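Local coordinates for putative uncharacterized protein (PDB 3PGB) that probably oxidises primary amines, as a copper- and topaquinone-containing amine oxidase that also binds calcium and assembles from two subunits, at residues E379-A391 and S398-P410. Residues are numbered along the deposited sequence; the frame is centred on the assembly and turned at random.
Sequences ELGLQEALAHYAA and SVAYLDSYYGFGP
Ala387 and Tyr401 form a hydrogen-bonded antiparallel pair, each backbone N bonded to the other's O, and flanking bonds from Tyr389 N to Val399 O (2.9 Å) and from Asp403 N to Ala385 O run the short strand 400-402 along strand 374-389. Where the second strand turns away at Asp403 and Ser404, a side chain takes over from the backbone. CG of Glu384 lies anti to the backbone N (chi1 -179°) and the chain then bends at chi2 (64°), which brings its carboxylate to the turn. Glu384 OE1 accepts hydrogen bonds from Ser404 N (2.7 Å), through its syn lone pair, and from Ala385 N, through its anti lone pair, while Ser404 OG donates to Glu384 OE2 (2.6 Å) from above the carboxylate plane. Three bonds thus fix the rotation of this buried acid, and its CG rests against Leu402 CD2.

The pairing belongs to the large beta-rich catalytic domain of copper amine oxidases, in which strand 374-389 also pairs with strand 532-542, the carrier of the copper ligands His532 and His534. Asp403, the predicted proton acceptor, directly follows residues 400-402; its bond to Ala385 O and the neighbouring Glu384-Ser404 bonds hold its backbone, and Asp403 OD2 lies 3.6 Å from Ala385 CB. Farther along, the Phe408 ring comes back against residues 382-385: Leu382 CD2 sits over the centre of its face, a CH-pi contact of 3.5 Å to the centroid, and Ala385 CB meets the ring edge in plane at CZ.

At the other end the side chains of Tyr389 and Val399 lie side by side, with Tyr389 CD1 3.3 Å from Val399 CG1. The Tyr389 hydroxyl is hydrogen-bonded to O4 of the topaquinone at position 484, and its ring meets that of His532. Over one face of the His388 ring lies Ala400 CB, while His388 NE2 is hydrogen-bonded to Ser632 OG.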
loop_
_atom_site.group_PDB
_atom_site.type_symbol
_atom_site.label_atom_id
_atom_site.label_comp_id
_atom_site.label_asym_id
_atom_site.label_seq_id
_atom_site.Cartn_x
_atom_site.Cartn_y
_atom_site.Cartn_z
ATOM N N GLU A 379 -10.149 -20.975 -6.907
ATOM C CA GLU A 379 -11.105 -19.895 -7.116
ATOM C C GLU A 379 -10.713 -18.646 -6.318
ATOM O O GLU A 379 -10.340 -18.745 -5.148
ATOM C CB GLU A 379 -12.512 -20.354 -6.709
ATOM C CG GLU A 379 -13.604 -19.301 -6.946
ATOM C CD GLU A 379 -14.967 -19.703 -6.396
ATOM O OE1 GLU A 379 -15.941 -18.975 -6.678
ATOM O OE2 GLU A 379 -15.070 -20.731 -5.677
ATOM N N LEU A 380 -10.788 -17.488 -6.974
ATOM C CA LEU A 380 -10.568 -16.179 -6.352
ATOM C C LEU A 380 -11.595 -15.212 -6.937
ATOM O O LEU A 380 -11.694 -15.080 -8.150
ATOM C CB LEU A 380 -9.147 -15.684 -6.639
ATOM C CG LEU A 380 -8.651 -14.366 -6.023
ATOM C CD1 LEU A 380 -8.766 -14.347 -4.506
ATOM C CD2 LEU A 380 -7.196 -14.109 -6.436
ATOM N N GLY A 381 -12.377 -14.549 -6.098
ATOM C CA GLY A 381 -13.405 -13.654 -6.631
ATOM C C GLY A 381 -14.184 -12.853 -5.615
ATOM O O GLY A 381 -14.347 -13.271 -4.475
ATOM N N LEU A 382 -14.656 -11.686 -6.041
ATOM C CA LEU A 382 -15.534 -10.853 -5.216
ATOM C C LEU A 382 -16.790 -11.637 -4.825
ATOM O O LEU A 382 -17.352 -12.388 -5.627
ATOM C CB LEU A 382 -15.923 -9.576 -5.969
ATOM C CG LEU A 382 -16.845 -8.582 -5.257
ATOM C CD1 LEU A 382 -16.282 -8.160 -3.893
ATOM C CD2 LEU A 382 -17.086 -7.364 -6.151
ATOM N N GLN A 383 -17.204 -11.474 -3.577
ATOM C CA GLN A 383 -18.360 -12.184 -3.050
ATOM C C GLN A 383 -19.516 -11.248 -2.726
ATOM O O GLN A 383 -20.670 -11.582 -2.989
ATOM C CB GLN A 383 -17.953 -12.964 -1.811
ATOM C CG GLN A 383 -17.016 -14.100 -2.123
ATOM C CD GLN A 383 -17.705 -15.168 -2.909
ATOM O OE1 GLN A 383 -18.588 -15.842 -2.392
ATOM N NE2 GLN A 383 -17.341 -15.309 -4.179
ATOM N N GLU A 384 -19.198 -10.087 -2.153
ATOM C CA GLU A 384 -20.191 -9.051 -1.881
ATOM C C GLU A 384 -19.474 -7.756 -1.481
ATOM O O GLU A 384 -18.316 -7.787 -1.054
ATOM C CB GLU A 384 -21.137 -9.520 -0.763
ATOM C CG GLU A 384 -22.256 -8.565 -0.380
ATOM C CD GLU A 384 -23.241 -8.337 -1.498
ATOM O OE1 GLU A 384 -22.927 -7.569 -2.431
ATOM O OE2 GLU A 384 -24.345 -8.912 -1.432
ATOM N N ALA A 385 -20.161 -6.626 -1.633
ATOM C CA ALA A 385 -19.647 -5.334 -1.172
ATOM C C ALA A 385 -20.650 -4.704 -0.222
ATOM O O ALA A 385 -21.831 -4.590 -0.549
ATOM C CB ALA A 385 -19.392 -4.403 -2.351
ATOM N N LEU A 386 -20.176 -4.292 0.950
ATOM C CA LEU A 386 -21.021 -3.622 1.924
ATOM C C LEU A 386 -20.704 -2.132 1.947
ATOM O O LEU A 386 -19.535 -1.744 1.905
ATOM C CB LEU A 386 -20.828 -4.239 3.315
ATOM C CG LEU A 386 -21.483 -3.553 4.517
ATOM C CD1 LEU A 386 -22.946 -3.274 4.258
ATOM C CD2 LEU A 386 -21.312 -4.396 5.757
ATOM N N ALA A 387 -21.754 -1.311 1.985
ATOM C CA ALA A 387 -21.631 0.121 2.241
ATOM C C ALA A 387 -22.535 0.465 3.420
ATOM O O ALA A 387 -23.721 0.776 3.243
ATOM C CB ALA A 387 -22.026 0.919 1.017
ATOM N N HIS A 388 -21.965 0.392 4.621
ATOM C CA HIS A 388 -22.712 0.580 5.862
ATOM C C HIS A 388 -22.544 2.009 6.352
ATOM O O HIS A 388 -21.441 2.424 6.680
ATOM C CB HIS A 388 -22.203 -0.396 6.921
ATOM C CG HIS A 388 -23.163 -0.625 8.044
ATOM N ND1 HIS A 388 -23.617 0.392 8.856
ATOM C CD2 HIS A 388 -23.743 -1.760 8.499
ATOM C CE1 HIS A 388 -24.444 -0.106 9.757
ATOM N NE2 HIS A 388 -24.536 -1.410 9.563
ATOM N N TYR A 389 -23.643 2.753 6.402
ATOM C CA TYR A 389 -23.625 4.157 6.821
ATOM C C TYR A 389 -24.067 4.347 8.278
ATOM O O TYR A 389 -24.496 3.407 8.948
ATOM C CB TYR A 389 -24.523 4.985 5.901
ATOM C CG TYR A 389 -23.978 5.118 4.510
ATOM C CD1 TYR A 389 -24.051 4.059 3.606
ATOM C CD2 TYR A 389 -23.387 6.299 4.090
ATOM C CE1 TYR A 389 -23.541 4.182 2.331
ATOM C CE2 TYR A 389 -22.880 6.427 2.822
ATOM C CZ TYR A 389 -22.955 5.368 1.947
ATOM O OH TYR A 389 -22.446 5.515 0.678
ATOM N N ALA A 390 -23.933 5.584 8.751
ATOM C CA ALA A 390 -24.405 5.991 10.071
ATOM C C ALA A 390 -24.653 7.484 10.023
ATOM O O ALA A 390 -23.985 8.197 9.268
ATOM C CB ALA A 390 -23.377 5.660 11.140
ATOM N N ALA A 391 -25.611 7.957 10.818
ATOM C CA ALA A 391 -25.957 9.374 10.840
ATOM C C ALA A 391 -26.947 9.679 11.952
ATOM O O ALA A 391 -27.496 8.771 12.569
ATOM C CB ALA A 391 -26.529 9.799 9.499
ATOM N N SER A 398 -29.840 4.219 8.352
ATOM C CA SER A 398 -30.369 2.908 7.991
ATOM C C SER A 398 -29.730 2.287 6.759
ATOM O O SER A 398 -29.951 1.109 6.502
ATOM C CB SER A 398 -31.876 3.012 7.757
ATOM O OG SER A 398 -32.544 3.502 8.910
ATOM N N VAL A 399 -28.967 3.053 5.979
ATOM C CA VAL A 399 -28.387 2.505 4.749
ATOM C C VAL A 399 -27.284 1.489 5.053
ATOM O O VAL A 399 -26.329 1.776 5.777
ATOM C CB VAL A 399 -27.835 3.594 3.800
ATOM C CG1 VAL A 399 -27.058 2.955 2.663
ATOM C CG2 VAL A 399 -28.960 4.431 3.232
ATOM N N ALA A 400 -27.452 0.289 4.511
ATOM C CA ALA A 400 -26.426 -0.742 4.542
ATOM C C ALA A 400 -26.497 -1.503 3.220
ATOM O O ALA A 400 -27.053 -2.594 3.148
ATOM C CB ALA A 400 -26.631 -1.669 5.726
ATOM N N TYR A 401 -25.945 -0.893 2.171
ATOM C CA TYR A 401 -25.988 -1.467 0.829
ATOM C C TYR A 401 -25.236 -2.790 0.760
ATOM O O TYR A 401 -24.135 -2.923 1.288
ATOM C CB TYR A 401 -25.389 -0.508 -0.215
ATOM C CG TYR A 401 -26.211 0.731 -0.487
ATOM C CD1 TYR A 401 -27.524 0.633 -0.920
ATOM C CD2 TYR A 401 -25.669 1.997 -0.335
ATOM C CE1 TYR A 401 -28.276 1.753 -1.169
ATOM C CE2 TYR A 401 -26.417 3.127 -0.584
ATOM C CZ TYR A 401 -27.725 2.996 -1.003
ATOM O OH TYR A 401 -28.498 4.106 -1.261
ATOM N N LEU A 402 -25.864 -3.762 0.113
ATOM C CA LEU A 402 -25.233 -5.007 -0.262
ATOM C C LEU A 402 -25.339 -5.059 -1.779
ATOM O O LEU A 402 -26.405 -5.347 -2.325
ATOM C CB LEU A 402 -25.937 -6.185 0.411
ATOM C CG LEU A 402 -25.780 -6.229 1.942
ATOM C CD1 LEU A 402 -26.808 -7.148 2.585
ATOM C CD2 LEU A 402 -24.357 -6.641 2.341
ATOM N N ASP A 403 -24.229 -4.758 -2.451
ATOM C CA ASP A 403 -24.251 -4.385 -3.870
ATOM C C ASP A 403 -24.612 -5.484 -4.871
ATOM O O ASP A 403 -25.014 -5.176 -5.990
ATOM C CB ASP A 403 -22.911 -3.755 -4.273
ATOM C CG ASP A 403 -22.805 -2.297 -3.870
ATOM O OD1 ASP A 403 -23.837 -1.587 -3.893
ATOM O OD2 ASP A 403 -21.681 -1.860 -3.544
ATOM N N SER A 404 -24.479 -6.752 -4.493
ATOM C CA SER A 404 -24.806 -7.829 -5.425
ATOM C C SER A 404 -26.311 -7.899 -5.700
ATOM O O SER A 404 -26.731 -8.531 -6.664
ATOM C CB SER A 404 -24.274 -9.175 -4.937
ATOM O OG SER A 404 -25.025 -9.661 -3.855
ATOM N N TYR A 405 -27.114 -7.251 -4.859
ATOM C CA TYR A 405 -28.539 -7.052 -5.139
ATOM C C TYR A 405 -28.705 -6.302 -6.462
ATOM O O TYR A 405 -29.512 -6.688 -7.308
ATOM C CB TYR A 405 -29.200 -6.263 -4.002
ATOM C CG TYR A 405 -30.641 -5.874 -4.267
ATOM C CD1 TYR A 405 -31.677 -6.780 -4.053
ATOM C CD2 TYR A 405 -30.968 -4.602 -4.731
ATOM C CE1 TYR A 405 -33.006 -6.431 -4.296
ATOM C CE2 TYR A 405 -32.300 -4.245 -4.978
ATOM C CZ TYR A 405 -33.308 -5.168 -4.762
ATOM O OH TYR A 405 -34.619 -4.828 -5.001
ATOM N N TYR A 406 -27.935 -5.233 -6.635
ATOM C CA TYR A 406 -27.956 -4.462 -7.874
ATOM C C TYR A 406 -27.133 -5.188 -8.928
ATOM O O TYR A 406 -27.485 -5.180 -10.115
ATOM C CB TYR A 406 -27.427 -3.050 -7.632
ATOM C CG TYR A 406 -28.241 -2.294 -6.606
ATOM C CD1 TYR A 406 -27.823 -2.209 -5.283
ATOM C CD2 TYR A 406 -29.454 -1.691 -6.954
ATOM C CE1 TYR A 406 -28.579 -1.532 -4.335
ATOM C CE2 TYR A 406 -30.215 -1.005 -6.014
ATOM C CZ TYR A 406 -29.775 -0.931 -4.706
ATOM O OH TYR A 406 -30.527 -0.256 -3.759
ATOM N N GLY A 407 -26.052 -5.826 -8.470
ATOM C CA GLY A 407 -25.158 -6.604 -9.320
ATOM C C GLY A 407 -23.962 -5.799 -9.797
ATOM O O GLY A 407 -24.114 -4.666 -10.215
ATOM N N PHE A 408 -22.771 -6.389 -9.737
ATOM C CA PHE A 408 -21.569 -5.785 -10.327
ATOM C C PHE A 408 -21.512 -5.961 -11.852
ATOM O O PHE A 408 -21.057 -5.072 -12.569
ATOM C CB PHE A 408 -20.305 -6.379 -9.690
ATOM C CG PHE A 408 -20.014 -5.841 -8.322
ATOM C CD1 PHE A 408 -19.144 -4.776 -8.155
ATOM C CD2 PHE A 408 -20.629 -6.382 -7.200
ATOM C CE1 PHE A 408 -18.878 -4.261 -6.897
ATOM C CE2 PHE A 408 -20.367 -5.866 -5.938
ATOM C CZ PHE A 408 -19.487 -4.801 -5.794
ATOM N N GLY A 409 -21.968 -7.111 -12.340
ATOM C CA GLY A 409 -21.938 -7.432 -13.767
ATOM C C GLY A 409 -22.704 -6.508 -14.707
ATOM O O GLY A 409 -22.242 -6.245 -15.818
ATOM N N PRO A 410 -23.892 -6.030 -14.293
ATOM C CA PRO A 410 -24.655 -5.114 -15.151
ATOM C C PRO A 410 -24.013 -3.737 -15.334
ATOM O O PRO A 410 -24.267 -3.059 -16.336
ATOM C CB PRO A 410 -25.993 -4.967 -14.409
ATOM C CG PRO A 410 -26.091 -6.151 -13.558
ATOM C CD PRO A 410 -24.690 -6.471 -13.138
#